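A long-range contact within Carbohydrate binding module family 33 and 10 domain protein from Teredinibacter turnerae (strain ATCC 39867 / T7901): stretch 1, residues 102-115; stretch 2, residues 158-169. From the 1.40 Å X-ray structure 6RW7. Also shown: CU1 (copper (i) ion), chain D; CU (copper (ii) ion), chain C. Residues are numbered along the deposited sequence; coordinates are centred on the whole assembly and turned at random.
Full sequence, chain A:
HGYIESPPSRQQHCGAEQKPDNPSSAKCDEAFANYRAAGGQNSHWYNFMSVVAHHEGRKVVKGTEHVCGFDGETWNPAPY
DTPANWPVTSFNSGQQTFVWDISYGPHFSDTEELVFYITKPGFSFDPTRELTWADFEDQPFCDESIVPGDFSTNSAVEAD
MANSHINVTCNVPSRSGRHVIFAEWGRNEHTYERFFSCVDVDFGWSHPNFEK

Stretch 1, residues 102-115: ISYGPHFSDTEELV
Stretch 2 (158-169) EADMANSHINVT

A single backbone hydrogen bond pins the two stretches: Ile102 N donates to Ser164 O at 2.9 Å and 161°, where Ser164 adopts a left-handed backbone (54/53). Ile102 (chi1 p, chi2 t) opens a type I turn, closed by Gly105 N to Ile102 O at 3.0 Å, and sends CD1 to 3.9 Å from Ile166 CD1. At the turn the backbones are close, Ser103 CA to Ser164 CA being 4.8 Å; one water bridges Ser103 O (3.0 Å) and Ser164 OG (2.7 Å). His107 points away, its NE2 binding copper(I) at 2.0 Å.

Phe108 (-61/-44; chi1 -74°, chi2 -75°) is the centrepiece, burying 113 Å². Met161, m at all three chi angles, brings its SD over one ring face, 3.6 Å from the centroid and 12° off the normal. At the ring edge, Phe108 CE1 lies 3.4 Å from His165 O, a carbonyl already engaged by Asp160 N at 2.8 Å in the strand pairing within stretch 2. Phe108 CE1 also meets Ala159 CB at 3.7 Å.

Strand 111-115 then crosses strand 165-169 at -57°, axes 9.2 Å apart, so side chains fill the gap. Thr111 OG1 donates to His107 O (2.8 Å), while Leu114 (m, m) packs CG 3.3 Å from CG2 of Val168 (t).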

# COMPACT_ATOMS: atom_id res chain seq x y z
N ILE A 102 4.37 9.12 6.90
CA ILE A 102 5.33 9.80 5.99
C ILE A 102 6.50 10.36 6.82
O ILE A 102 7.23 11.20 6.32
CB ILE A 102 4.61 10.85 5.10
CG1 ILE A 102 4.13 12.09 5.86
CG2 ILE A 102 3.45 10.20 4.34
CD1 ILE A 102 3.70 13.21 4.93
N SER A 103 6.75 9.79 8.00
CA SER A 103 7.78 10.28 8.94
C SER A 103 9.18 10.25 8.28
O SER A 103 9.97 11.17 8.55
CB SER A 103 7.77 9.50 10.22
OG SER A 103 8.11 8.15 9.98
N TYR A 104 9.48 9.26 7.45
CA TYR A 104 10.83 9.13 6.85
C TYR A 104 11.03 10.11 5.69
O TYR A 104 12.14 10.20 5.19
CB TYR A 104 11.08 7.70 6.37
CG TYR A 104 11.12 6.73 7.51
CD1 TYR A 104 12.18 6.71 8.41
CD2 TYR A 104 10.08 5.85 7.73
CE1 TYR A 104 12.20 5.83 9.48
CE2 TYR A 104 10.08 4.96 8.78
CZ TYR A 104 11.15 4.95 9.67
OH TYR A 104 11.13 4.07 10.70
N GLY A 105 9.98 10.80 5.26
CA GLY A 105 10.08 11.82 4.20
C GLY A 105 8.79 12.60 4.14
O GLY A 105 7.90 12.28 3.34
N PRO A 106 8.58 13.56 5.07
CA PRO A 106 7.26 14.14 5.29
C PRO A 106 6.94 15.27 4.30
O PRO A 106 6.86 16.45 4.67
CB PRO A 106 7.33 14.57 6.75
CG PRO A 106 8.77 15.00 6.91
CD PRO A 106 9.55 13.98 6.10
N HIS A 107 6.71 14.88 3.06
CA HIS A 107 6.46 15.79 1.92
C HIS A 107 4.99 16.28 1.96
O HIS A 107 4.28 16.12 0.96
CB HIS A 107 6.74 15.09 0.59
CG HIS A 107 7.96 14.24 0.53
ND1 HIS A 107 9.23 14.77 0.65
CD2 HIS A 107 8.12 12.92 0.32
CE1 HIS A 107 10.12 13.80 0.54
NE2 HIS A 107 9.46 12.65 0.33
N PHE A 108 4.56 16.91 3.04
CA PHE A 108 3.21 17.50 3.15
C PHE A 108 3.02 18.59 2.10
O PHE A 108 1.96 18.65 1.49
CB PHE A 108 3.00 18.07 4.55
CG PHE A 108 2.79 17.04 5.62
CD1 PHE A 108 1.59 16.35 5.72
CD2 PHE A 108 3.78 16.78 6.56
CE1 PHE A 108 1.38 15.43 6.74
CE2 PHE A 108 3.57 15.86 7.58
CZ PHE A 108 2.38 15.18 7.66
N SER A 109 4.03 19.44 1.92
CA SER A 109 3.89 20.75 1.23
C SER A 109 3.48 20.60 -0.25
O SER A 109 2.92 21.57 -0.77
CB SER A 109 5.14 21.57 1.36
OG SER A 109 6.18 21.02 0.57
N ASP A 110 3.77 19.47 -0.91
CA ASP A 110 3.37 19.28 -2.32
C ASP A 110 2.66 17.93 -2.47
O ASP A 110 2.55 17.45 -3.60
CB ASP A 110 4.55 19.49 -3.28
CG ASP A 110 5.70 18.54 -3.03
OD1 ASP A 110 5.58 17.66 -2.13
OD2 ASP A 110 6.73 18.68 -3.74
N THR A 111 2.13 17.37 -1.39
CA THR A 111 1.19 16.23 -1.50
C THR A 111 0.01 16.65 -2.37
O THR A 111 -0.54 17.75 -2.14
CB THR A 111 0.67 15.78 -0.13
OG1 THR A 111 1.75 15.09 0.51
CG2 THR A 111 -0.52 14.87 -0.24
N GLU A 112 -0.39 15.82 -3.32
CA GLU A 112 -1.54 16.14 -4.21
C GLU A 112 -2.66 15.10 -4.08
O GLU A 112 -3.84 15.53 -4.05
CB GLU A 112 -1.10 16.23 -5.66
CG GLU A 112 -2.27 16.61 -6.54
CD GLU A 112 -1.88 17.15 -7.90
OE1 GLU A 112 -0.91 16.64 -8.48
OE2 GLU A 112 -2.58 18.09 -8.37
N GLU A 113 -2.37 13.80 -4.06
CA GLU A 113 -3.52 12.88 -4.06
C GLU A 113 -3.19 11.57 -3.36
O GLU A 113 -2.03 11.16 -3.25
CB GLU A 113 -4.05 12.64 -5.47
CG GLU A 113 -3.00 12.04 -6.38
CD GLU A 113 -3.44 11.68 -7.79
OE1 GLU A 113 -4.46 12.22 -8.25
OE2 GLU A 113 -2.79 10.82 -8.40
N LEU A 114 -4.26 10.95 -2.88
CA LEU A 114 -4.23 9.63 -2.23
C LEU A 114 -5.23 8.78 -3.00
O LEU A 114 -6.41 9.18 -3.09
CB LEU A 114 -4.65 9.76 -0.76
CG LEU A 114 -3.74 10.50 0.23
CD1 LEU A 114 -2.40 9.85 0.35
CD2 LEU A 114 -3.65 12.00 -0.02
N VAL A 115 -4.78 7.68 -3.58
CA VAL A 115 -5.60 6.84 -4.50
C VAL A 115 -5.61 5.43 -3.95
O VAL A 115 -4.57 4.96 -3.51
CB VAL A 115 -5.02 6.90 -5.92
CG1 VAL A 115 -5.93 6.25 -6.93
CG2 VAL A 115 -4.73 8.34 -6.35
N GLU A 158 -6.49 14.68 5.92
CA GLU A 158 -5.98 15.43 7.08
C GLU A 158 -4.47 15.22 7.20
O GLU A 158 -4.01 14.07 7.05
CB GLU A 158 -6.79 14.93 8.26
CG GLU A 158 -6.29 15.29 9.63
CD GLU A 158 -7.31 14.71 10.59
OE1 GLU A 158 -7.17 13.53 10.95
OE2 GLU A 158 -8.31 15.40 10.84
N ALA A 159 -3.74 16.31 7.44
CA ALA A 159 -2.31 16.28 7.79
C ALA A 159 -2.19 16.19 9.32
O ALA A 159 -2.75 17.04 10.02
CB ALA A 159 -1.60 17.49 7.26
N ASP A 160 -1.49 15.18 9.83
CA ASP A 160 -1.15 15.10 11.27
C ASP A 160 0.34 15.41 11.38
O ASP A 160 1.17 14.52 11.19
CB ASP A 160 -1.57 13.74 11.81
CG ASP A 160 -1.08 13.45 13.22
OD1 ASP A 160 -0.39 14.32 13.81
OD2 ASP A 160 -1.42 12.35 13.68
N MET A 161 0.67 16.66 11.65
CA MET A 161 2.08 17.13 11.64
C MET A 161 2.83 16.52 12.84
O MET A 161 4.04 16.28 12.73
CB MET A 161 2.13 18.66 11.71
CG MET A 161 1.37 19.33 10.59
SD MET A 161 1.95 18.72 8.99
CE MET A 161 3.62 19.36 9.03
N ALA A 162 2.14 16.27 13.93
CA ALA A 162 2.76 15.74 15.17
C ALA A 162 3.28 14.32 14.93
O ALA A 162 4.41 14.01 15.37
CB ALA A 162 1.77 15.77 16.28
N ASN A 163 2.49 13.49 14.24
CA ASN A 163 2.88 12.08 13.98
C ASN A 163 3.52 11.91 12.61
O ASN A 163 3.97 10.79 12.33
CB ASN A 163 1.68 11.15 14.11
CG ASN A 163 1.24 11.01 15.55
OD1 ASN A 163 2.02 10.53 16.37
ND2 ASN A 163 0.03 11.43 15.87
N SER A 164 3.58 12.95 11.78
CA SER A 164 3.98 12.86 10.35
C SER A 164 3.12 11.81 9.66
O SER A 164 3.67 10.88 9.04
CB SER A 164 5.44 12.51 10.20
OG SER A 164 6.24 13.54 10.73
N HIS A 165 1.80 11.95 9.78
CA HIS A 165 0.82 11.06 9.13
C HIS A 165 -0.07 11.86 8.19
O HIS A 165 -0.35 13.05 8.45
CB HIS A 165 -0.07 10.34 10.15
CG HIS A 165 0.61 9.29 10.96
ND1 HIS A 165 -0.08 8.61 11.94
CD2 HIS A 165 1.87 8.81 10.94
CE1 HIS A 165 0.75 7.73 12.50
NE2 HIS A 165 1.94 7.84 11.89
N ILE A 166 -0.55 11.21 7.14
CA ILE A 166 -1.71 11.70 6.35
C ILE A 166 -2.86 10.74 6.62
O ILE A 166 -2.68 9.53 6.43
CB ILE A 166 -1.41 11.81 4.85
CG1 ILE A 166 -0.29 12.80 4.54
CG2 ILE A 166 -2.68 12.13 4.09
CD1 ILE A 166 0.24 12.74 3.12
N ASN A 167 -4.01 11.26 7.07
CA ASN A 167 -5.22 10.45 7.33
C ASN A 167 -6.21 10.71 6.19
O ASN A 167 -6.52 11.88 5.92
CB ASN A 167 -5.84 10.79 8.68
CG ASN A 167 -4.89 10.66 9.85
OD1 ASN A 167 -4.08 9.73 9.90
ND2 ASN A 167 -4.98 11.59 10.80
N VAL A 168 -6.64 9.66 5.50
CA VAL A 168 -7.62 9.78 4.40
C VAL A 168 -8.84 8.96 4.79
O VAL A 168 -8.66 7.78 5.08
CB VAL A 168 -7.12 9.24 3.06
CG1 VAL A 168 -8.02 9.70 1.92
CG2 VAL A 168 -5.68 9.49 2.76
N THR A 169 -10.03 9.52 4.65
CA THR A 169 -11.29 8.78 4.91
C THR A 169 -11.87 8.32 3.57
O THR A 169 -11.98 9.14 2.64
CB THR A 169 -12.23 9.65 5.75
OG1 THR A 169 -11.50 9.96 6.93
CG2 THR A 169 -13.51 8.93 6.08
CU CU1 D . 10.29 10.87 0.46
CU CU C . 3.43 6.62 12.40
O HOH W 1 8.93 13.30 10.35
O HOH W 2 4.37 8.32 13.39
O HOH W 3 12.25 11.76 1.82